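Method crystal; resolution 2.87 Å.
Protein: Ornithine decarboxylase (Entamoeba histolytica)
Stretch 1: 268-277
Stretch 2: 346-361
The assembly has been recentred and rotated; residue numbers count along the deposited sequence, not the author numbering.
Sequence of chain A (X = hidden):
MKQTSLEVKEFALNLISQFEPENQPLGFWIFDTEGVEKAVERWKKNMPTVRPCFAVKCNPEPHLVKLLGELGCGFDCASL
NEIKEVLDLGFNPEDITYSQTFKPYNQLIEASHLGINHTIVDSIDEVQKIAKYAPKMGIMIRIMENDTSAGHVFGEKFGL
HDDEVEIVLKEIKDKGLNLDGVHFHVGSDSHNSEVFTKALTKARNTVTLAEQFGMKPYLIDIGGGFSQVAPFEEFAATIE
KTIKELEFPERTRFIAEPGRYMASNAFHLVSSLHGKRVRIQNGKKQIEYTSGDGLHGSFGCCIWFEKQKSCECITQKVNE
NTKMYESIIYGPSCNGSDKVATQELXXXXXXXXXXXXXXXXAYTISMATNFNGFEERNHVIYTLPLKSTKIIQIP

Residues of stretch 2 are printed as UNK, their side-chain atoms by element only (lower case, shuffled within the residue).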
ATOM      1  N   HIS A 268     -18.608   1.041  -7.209  1.00 21.51           N
ATOM      2  CA  HIS A 268     -18.935   2.331  -6.618  1.00 19.79           C
ATOM      3  C   HIS A 268     -18.829   2.227  -5.127  1.00 20.74           C
ATOM      4  O   HIS A 268     -19.484   1.386  -4.506  1.00 20.30           O
ATOM      5  CB  HIS A 268     -20.334   2.780  -7.028  1.00 18.55           C
ATOM      6  CG  HIS A 268     -20.552   2.816  -8.523  1.00 19.21           C
ATOM      7  ND1 HIS A 268     -19.999   3.754  -9.312  1.00 18.19           N
ATOM      8  CD2 HIS A 268     -21.297   1.987  -9.360  1.00 18.98           C
ATOM      9  CE1 HIS A 268     -20.365   3.538 -10.589  1.00 19.76           C
ATOM     10  NE2 HIS A 268     -21.160   2.457 -10.617  1.00 19.78           N
ATOM     11  N   LEU A 269     -17.987   3.072  -4.540  1.00 20.98           N
ATOM     12  CA  LEU A 269     -17.768   3.068  -3.097  1.00 18.91           C
ATOM     13  C   LEU A 269     -18.768   3.983  -2.393  1.00 21.59           C
ATOM     14  O   LEU A 269     -18.956   5.129  -2.801  1.00 22.31           O
ATOM     15  CB  LEU A 269     -16.328   3.488  -2.777  1.00 11.90           C
ATOM     16  CG  LEU A 269     -15.852   3.480  -1.319  1.00  9.98           C
ATOM     17  CD1 LEU A 269     -15.784   2.069  -0.754  1.00  8.08           C
ATOM     18  CD2 LEU A 269     -14.499   4.165  -1.202  1.00  6.50           C
ATOM     19  N   VAL A 270     -19.411   3.461  -1.349  1.00 22.51           N
ATOM     20  CA  VAL A 270     -20.348   4.238  -0.531  1.00 21.40           C
ATOM     21  C   VAL A 270     -19.873   4.241   0.921  1.00 23.38           C
ATOM     22  O   VAL A 270     -20.167   3.320   1.686  1.00 23.88           O
ATOM     23  CB  VAL A 270     -21.794   3.697  -0.609  1.00 21.85           C
ATOM     24  CG1 VAL A 270     -22.767   4.673   0.039  1.00 21.16           C
ATOM     25  CG2 VAL A 270     -22.204   3.434  -2.049  1.00 20.68           C
ATOM     26  N   SER A 271     -19.144   5.285   1.296  1.00 26.17           N
ATOM     27  CA  SER A 271     -18.503   5.342   2.607  1.00 27.12           C
ATOM     28  C   SER A 271     -19.303   6.137   3.640  1.00 27.04           C
ATOM     29  O   SER A 271     -20.091   7.016   3.292  1.00 25.87           O
ATOM     30  CB  SER A 271     -17.082   5.893   2.472  1.00 26.87           C
ATOM     31  OG  SER A 271     -16.327   5.098   1.571  1.00 31.53           O
ATOM     32  N   SER A 272     -19.098   5.804   4.911  1.00 27.10           N
ATOM     33  CA  SER A 272     -19.784   6.463   6.019  1.00 28.39           C
ATOM     34  C   SER A 272     -18.848   7.434   6.734  1.00 29.80           C
ATOM     35  O   SER A 272     -17.629   7.364   6.566  1.00 31.72           O
ATOM     36  CB  SER A 272     -20.306   5.422   7.009  1.00 26.31           C
ATOM     37  OG  SER A 272     -19.238   4.662   7.547  1.00 25.01           O
ATOM     38  N   LEU A 273     -19.424   8.326   7.537  1.00 28.65           N
ATOM     39  CA  LEU A 273     -18.647   9.313   8.283  1.00 27.58           C
ATOM     40  C   LEU A 273     -18.595   8.996   9.773  1.00 27.67           C
ATOM     41  O   LEU A 273     -19.619   8.704  10.394  1.00 28.73           O
ATOM     42  CB  LEU A 273     -19.211  10.720   8.068  1.00 25.20           C
ATOM     43  CG  LEU A 273     -19.151  11.314   6.659  1.00 24.84           C
ATOM     44  CD1 LEU A 273     -20.012  12.565   6.586  1.00 23.91           C
ATOM     45  CD2 LEU A 273     -17.719  11.618   6.238  1.00 19.49           C
ATOM     46  N   HIS A 274     -17.390   9.056  10.337  1.00 27.24           N
ATOM     47  CA  HIS A 274     -17.186   8.844  11.769  1.00 26.30           C
ATOM     48  C   HIS A 274     -16.230   9.850  12.358  1.00 26.86           C
ATOM     49  O   HIS A 274     -15.355   9.505  13.158  1.00 28.38           O
ATOM     50  CB  HIS A 274     -16.743   7.405  12.048  1.00 23.64           C
ATOM     51  CG  HIS A 274     -15.467   7.003  11.343  1.00 20.87           C
ATOM     52  ND1 HIS A 274     -14.255   7.138  11.910  1.00 21.46           N
ATOM     53  CD2 HIS A 274     -15.253   6.450  10.082  1.00 20.30           C
ATOM     54  CE1 HIS A 274     -13.310   6.697  11.058  1.00 19.61           C
ATOM     55  NE2 HIS A 274     -13.922   6.277   9.940  1.00 18.93           N
ATOM     56  N   GLY A 275     -16.400  11.113  11.971  1.00 28.14           N
ATOM     57  CA  GLY A 275     -15.562  12.198  12.476  1.00 30.55           C
ATOM     58  C   GLY A 275     -15.786  13.533  11.789  1.00 31.75           C
ATOM     59  O   GLY A 275     -15.951  13.596  10.568  1.00 32.06           O
ATOM     60  N   LYS A 276     -15.783  14.603  12.582  1.00 31.96           N
ATOM     61  CA  LYS A 276     -15.990  15.956  12.066  1.00 33.05           C
ATOM     62  C   LYS A 276     -15.214  17.004  12.863  1.00 34.43           C
ATOM     63  O   LYS A 276     -15.113  16.917  14.088  1.00 33.12           O
ATOM     64  CB  LYS A 276     -17.483  16.303  12.053  1.00 33.47           C
ATOM     65  CG  LYS A 276     -17.839  17.507  11.191  1.00 33.17           C
ATOM     66  CD  LYS A 276     -19.343  17.705  11.072  1.00 32.49           C
ATOM     67  CE  LYS A 276     -19.919  18.494  12.238  1.00 34.66           C
ATOM     68  NZ  LYS A 276     -21.369  18.778  12.044  1.00 34.86           N
ATOM     69  N   ARG A 277     -14.669  17.990  12.151  1.00 37.29           N
ATOM     70  CA  ARG A 277     -13.983  19.119  12.772  1.00 40.97           C
ATOM     71  C   ARG A 277     -14.244  20.412  11.998  1.00 41.93           C
ATOM     72  O   ARG A 277     -13.854  20.542  10.836  1.00 41.95           O
ATOM     73  CB  ARG A 277     -12.477  18.848  12.891  1.00 43.66           C
ATOM     74  CG  ARG A 277     -11.687  19.974  13.543  1.00 48.88           C
ATOM     75  CD  ARG A 277     -10.329  19.508  14.043  1.00 53.04           C
ATOM     76  NE  ARG A 277      -9.413  19.158  12.957  1.00 57.81           N
ATOM     77  CZ  ARG A 277      -8.137  18.822  13.128  1.00 61.65           C
ATOM     78  NH1 ARG A 277      -7.606  18.789  14.345  1.00 62.74           N
ATOM     79  NH2 ARG A 277      -7.383  18.519  12.080  1.00 62.92           N
ATOM     80  N   UNK A 346     -21.973  20.171   1.316  1.00 39.06           N
ATOM     81  CA  UNK A 346     -22.808  20.738   2.379  1.00 38.91           C
ATOM     82  C   UNK A 346     -22.399  20.198   3.749  1.00 40.70           C
ATOM     83  O   UNK A 346     -21.747  19.153   3.825  1.00 42.30           O
ATOM     84  c   UNK A 346     -24.214  20.255   2.014  1.00 37.88           C
ATOM     85  c   UNK A 346     -23.995  19.001   1.241  1.00 36.59           C
ATOM     86  c   UNK A 346     -22.725  19.223   0.472  1.00 37.97           C
ATOM     87  N   UNK A 347     -22.768  20.909   4.813  1.00 41.71           N
ATOM     88  CA  UNK A 347     -22.454  20.477   6.175  1.00 42.78           C
ATOM     89  C   UNK A 347     -23.111  19.131   6.466  1.00 42.29           C
ATOM     90  O   UNK A 347     -24.322  18.969   6.296  1.00 42.76           O
ATOM     91  c   UNK A 347     -22.940  22.220   9.647  1.00 48.08           C
ATOM     92  o   UNK A 347     -24.141  22.555   9.554  1.00 47.92           O
ATOM     93  o   UNK A 347     -22.196  22.616  10.569  1.00 47.60           O
ATOM     94  c   UNK A 347     -22.354  21.280   8.607  1.00 47.41           C
ATOM     95  c   UNK A 347     -22.892  21.526   7.203  1.00 45.02           C
ATOM     96  N   UNK A 348     -22.297  18.170   6.894  1.00 41.78           N
ATOM     97  CA  UNK A 348     -22.758  16.804   7.114  1.00 41.37           C
ATOM     98  C   UNK A 348     -22.714  16.408   8.586  1.00 42.69           C
ATOM     99  O   UNK A 348     -21.946  16.970   9.369  1.00 43.41           O
ATOM    100  s   UNK A 348     -21.160  14.819   3.794  1.00 44.50           S
ATOM    101  c   UNK A 348     -21.936  15.823   6.275  1.00 40.91           C
ATOM    102  c   UNK A 348     -22.176  15.938   4.777  1.00 40.56           C
ATOM    103  c   UNK A 348     -19.559  15.620   3.880  1.00 44.43           C
ATOM    104  N   UNK A 349     -23.549  15.437   8.949  1.00 43.83           N
ATOM    105  CA  UNK A 349     -23.613  14.917  10.308  1.00 43.54           C
ATOM    106  C   UNK A 349     -23.126  13.467  10.328  1.00 42.21           C
ATOM    107  O   UNK A 349     -23.725  12.605   9.678  1.00 41.62           O
ATOM    108  c   UNK A 349     -25.044  15.019  10.847  1.00 47.00           C
ATOM    109  o   UNK A 349     -27.201  13.787  13.293  1.00 55.21           O
ATOM    110  o   UNK A 349     -27.208  15.898  12.690  1.00 56.38           O
ATOM    111  c   UNK A 349     -25.209  14.648  12.315  1.00 51.65           C
ATOM    112  c   UNK A 349     -26.642  14.788  12.798  1.00 54.46           C
ATOM    113  N   UNK A 350     -22.029  13.196  11.064  1.00 42.37           N
ATOM    114  CA  UNK A 350     -21.466  11.845  11.153  1.00 42.36           C
ATOM    115  C   UNK A 350     -22.439  10.862  11.798  1.00 42.27           C
ATOM    116  O   UNK A 350     -22.992  11.142  12.865  1.00 42.22           O
ATOM    117  c   UNK A 350     -20.226  12.033  12.038  1.00 42.54           C
ATOM    118  c   UNK A 350     -19.901  13.484  11.947  1.00 43.51           C
ATOM    119  c   UNK A 350     -21.227  14.170  11.822  1.00 42.87           C
ATOM    120  N   UNK A 351     -22.643   9.724  11.140  1.00 42.69           N
ATOM    121  CA  UNK A 351     -23.608   8.725  11.589  1.00 44.69           C
ATOM    122  C   UNK A 351     -24.927   8.821  10.845  1.00 46.15           C
ATOM    123  O   UNK A 351     -25.742   7.897  10.888  1.00 47.54           O
ATOM    124  N   UNK A 352     -25.135   9.944  10.160  1.00 45.14           N
ATOM    125  CA  UNK A 352     -26.361  10.182   9.404  1.00 44.81           C
ATOM    126  C   UNK A 352     -26.074  10.333   7.911  1.00 43.45           C
ATOM    127  O   UNK A 352     -26.797   9.780   7.080  1.00 43.61           O
ATOM    128  c   UNK A 352     -28.675  12.474   8.287  1.00 57.43           C
ATOM    129  c   UNK A 352     -27.094  11.417   9.951  1.00 48.58           C
ATOM    130  n   UNK A 352     -30.261  13.508   6.665  1.00 57.47           N
ATOM    131  c   UNK A 352     -28.544  11.568   9.503  1.00 53.49           C
ATOM    132  c   UNK A 352     -30.126  12.620   7.854  1.00 58.63           C
ATOM    133  N   UNK A 353     -25.018  11.075   7.580  1.00 41.31           N
ATOM    134  CA  UNK A 353     -24.670  11.370   6.189  1.00 39.54           C
ATOM    135  C   UNK A 353     -23.644  10.403   5.601  1.00 37.77           C
ATOM    136  O   UNK A 353     -22.766   9.903   6.309  1.00 37.34           O
ATOM    137  o   UNK A 353     -26.177  13.871   5.263  1.00 41.23           O
ATOM    138  c   UNK A 353     -24.184  12.816   6.050  1.00 40.67           C
ATOM    139  c   UNK A 353     -25.313  13.827   6.164  1.00 41.79           C
ATOM    140  o   UNK A 353     -25.332  14.588   7.153  1.00 42.57           O
ATOM    141  N   UNK A 354     -23.767  10.151   4.298  1.00 37.60           N
ATOM    142  CA  UNK A 354     -22.905   9.212   3.582  1.00 36.88           C
ATOM    143  C   UNK A 354     -22.332   9.811   2.326  1.00 36.67           C
ATOM    144  O   UNK A 354     -22.888  10.761   1.762  1.00 36.75           O
ATOM    145  c   UNK A 354     -23.575   3.893   6.347  1.00 40.99           C
ATOM    146  c   UNK A 354     -22.265   3.528   4.309  1.00 42.65           C
ATOM    147  c   UNK A 354     -23.674   7.939   3.241  1.00 37.56           C
ATOM    148  c   UNK A 354     -23.895   7.005   4.409  1.00 40.08           C
ATOM    149  c   UNK A 354     -23.372   5.639   4.572  1.00 40.98           C
ATOM    150  c   UNK A 354     -22.565   4.801   3.809  1.00 42.83           C
ATOM    151  c   UNK A 354     -24.651   7.237   5.555  1.00 40.24           C
ATOM    152  c   UNK A 354     -22.760   3.086   5.547  1.00 42.27           C
ATOM    153  n   UNK A 354     -24.624   6.150   6.391  1.00 38.67           N
ATOM    154  c   UNK A 354     -23.878   5.158   5.864  1.00 39.27           C
ATOM    155  N   UNK A 355     -21.212   9.251   1.878  1.00 35.24           N
ATOM    156  CA  UNK A 355     -20.530   9.703   0.668  1.00 32.90           C
ATOM    157  C   UNK A 355     -20.493   8.595  -0.375  1.00 33.77           C
ATOM    158  O   UNK A 355     -20.171   7.453  -0.056  1.00 34.81           O
ATOM    159  c   UNK A 355     -17.264  11.712   1.579  1.00 26.89           C
ATOM    160  c   UNK A 355     -18.772  11.539   1.503  1.00 29.68           C
ATOM    161  c   UNK A 355     -19.399  11.833   2.855  1.00 30.47           C
ATOM    162  c   UNK A 355     -19.095  10.132   0.993  1.00 30.39           C
ATOM    163  N   UNK A 356     -20.826   8.936  -1.618  1.00 34.09           N
ATOM    164  CA  UNK A 356     -20.663   8.010  -2.735  1.00 34.63           C
ATOM    165  C   UNK A 356     -19.516   8.462  -3.631  1.00 37.14           C
ATOM    166  O   UNK A 356     -19.542   9.566  -4.178  1.00 38.99           O
ATOM    167  c   UNK A 356     -21.622   5.743  -4.894  1.00 32.54           C
ATOM    168  c   UNK A 356     -21.961   7.870  -3.543  1.00 32.19           C
ATOM    169  c   UNK A 356     -21.925   7.234  -4.944  1.00 32.63           C
ATOM    170  c   UNK A 356     -23.233   7.478  -5.685  1.00 31.53           C
ATOM    171  N   UNK A 357     -18.507   7.605  -3.758  1.00 38.61           N
ATOM    172  CA  UNK A 357     -17.401   7.832  -4.678  1.00 39.22           C
ATOM    173  C   UNK A 357     -17.690   7.078  -5.976  1.00 40.62           C
ATOM    174  O   UNK A 357     -17.534   5.855  -6.030  1.00 41.08           O
ATOM    175  c   UNK A 357     -16.077   7.368  -4.062  1.00 39.25           C
ATOM    176  c   UNK A 357     -15.701   8.538  -0.468  1.00 39.61           C
ATOM    177  c   UNK A 357     -16.095   7.811  -1.582  1.00 40.67           C
ATOM    178  c   UNK A 357     -14.796   9.249  -2.987  1.00 39.57           C
ATOM    179  c   UNK A 357     -14.398   9.980  -1.877  1.00 39.92           C
ATOM    180  c   UNK A 357     -14.853   9.623  -0.616  1.00 39.12           C
ATOM    181  c   UNK A 357     -15.652   8.160  -2.855  1.00 39.76           C
ATOM    182  N   UNK A 358     -18.132   7.803  -7.023  1.00 41.89           N
ATOM    183  CA  UNK A 358     -18.513   7.167  -8.282  1.00 42.55           C
ATOM    184  C   UNK A 358     -17.304   6.646  -9.048  1.00 42.63           C
ATOM    185  O   UNK A 358     -16.275   7.325  -9.123  1.00 42.58           O
ATOM    186  c   UNK A 358     -18.314   9.261  -7.086  1.00 42.14           C
ATOM    187  c   UNK A 358     -19.189   8.301  -9.072  1.00 43.33           C
ATOM    188  c   UNK A 358     -19.409   9.408  -8.093  1.00 43.37           C
ATOM    189  N   UNK A 359     -17.446   5.443  -9.601  1.00 42.87           N
ATOM    190  CA  UNK A 359     -16.410   4.788 -10.403  1.00 43.92           C
ATOM    191  C   UNK A 359     -15.082   4.597  -9.663  1.00 44.72           C
ATOM    192  O   UNK A 359     -14.135   5.369  -9.844  1.00 44.25           O
ATOM    193  c   UNK A 359     -16.201   5.514 -11.741  1.00 44.04           C
ATOM    194  o   UNK A 359     -18.334   4.859 -12.625  1.00 42.73           O
ATOM    195  c   UNK A 359     -17.501   5.757 -12.487  1.00 42.76           C
ATOM    196  n   UNK A 359     -17.677   6.977 -12.979  1.00 39.41           N
ATOM    197  N   UNK A 360     -15.036   3.568  -8.821  1.00 46.25           N
ATOM    198  CA  UNK A 360     -13.820   3.193  -8.108  1.00 48.04           C
ATOM    199  C   UNK A 360     -13.363   1.810  -8.573  1.00 49.64           C
ATOM    200  O   UNK A 360     -13.657   1.405  -9.697  1.00 49.79           O
ATOM    201  s   UNK A 360     -13.128   5.811  -6.081  1.00 47.63           S
ATOM    202  c   UNK A 360     -14.441   4.575  -6.028  1.00 48.73           C
ATOM    203  c   UNK A 360     -12.054   5.240  -4.763  1.00 47.98           C
ATOM    204  c   UNK A 360     -14.052   3.216  -6.593  1.00 45.72           C
ATOM    205  N   UNK A 361     -12.639   1.090  -7.721  1.00 52.27           N
ATOM    206  CA  UNK A 361     -12.166  -0.250  -8.064  1.00 56.42           C
ATOM    207  C   UNK A 361     -10.932  -0.250  -8.947  1.00 58.88           C
ATOM    208  O   UNK A 361     -10.197  -1.239  -8.991  1.00 59.11           O
TER
HETATM  209  O   HOH W   1     -21.997   8.186   8.603  1.00 16.20           O

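Position 346 has three carbons closing a ring onto its backbone N and stays out of reach of the first strand: Pro346. At 347 three carbons run out to two oxygens, the mark of Glu347; its OE2 lies 4.2 Å from Lys276 NZ, opposite charges near each other but beyond a salt bridge.

Position 348 carries two carbons, a sulfur and a last carbon, unbranched: Met348. Its SD packs 3.8 Å from Leu273 CD1, while its backbone O accepts a hydrogen bond from Lys276 NZ at 3.3 Å. Position 349 again shows three carbons ending in two oxygens, and its CA-to-CB bond points away from the first strand: Glu349. Three carbons closing onto N make 350 Pro350, whose CG rests 3.7 Å from Lys276 CB.

Position 351 has no side-chain atoms, and its phi of 99° with psi of -15° would jam a CB against the preceding carbonyl: Gly351. Its N gives Leu273 O a weak hydrogen bond of 3.3 Å. Four carbons in a row ending in nitrogen, on a CA-to-CB bond that points away, make 352 Lys352. At 353 two carbons carry two oxygens: Asp353, whose OD2 accepts from Glu349 N at 2.7 Å and so braces the loop.

Position 354 bears one carbon, then fused five- and six-membered rings holding eight carbons and a nitrogen, which can only be Trp354. Ser272 CB sits over the face of the six-membered ring, 3.5 Å from its centroid. Position 355 has four carbons forked at the second. Leucine and isoleucine both have four carbons, but the fork beyond CB settles Leu355, whose CD1 lies 3.8 Å from Leu273 CD2. The same fork at 356 gives Leu356, its CD1 3.7 Å from Val270 CG2. One carbon and a six-carbon ring make 357 Phe357, with CD1 4.0 Å from Leu269 CD2.

Position 358 closes three carbons onto N, and its CA-to-CB bond points away: Pro358. At 359 two carbons carry one oxygen and one nitrogen: Asn359, whose backbone N donates to His268 ND1 at 3.1 Å, nearly straight. Two carbons, sulfur and carbon make 360 Met360, its CG 3.9 Å from Leu269 CB. Position 361, without side-chain atoms and with positive phi, is Gly361.

The contact works as an antiparallel ladder. Leu269 pairs with Phe357 and Ser271 with Leu355, each through two backbone hydrogen bonds; Phe357 N to Leu269 O, at 2.7 Å, is the shortest. Alternation puts Val270 and Leu356 on one face, Leu269 and Phe357 on the other. Beyond the ladder, a water accepts from Leu273 N (2.8 Å) and Gly351 N (3.0 Å), linking strand to loop.

Stretch 2, residues 346-361: PEMEPGKDWLLFPNMG
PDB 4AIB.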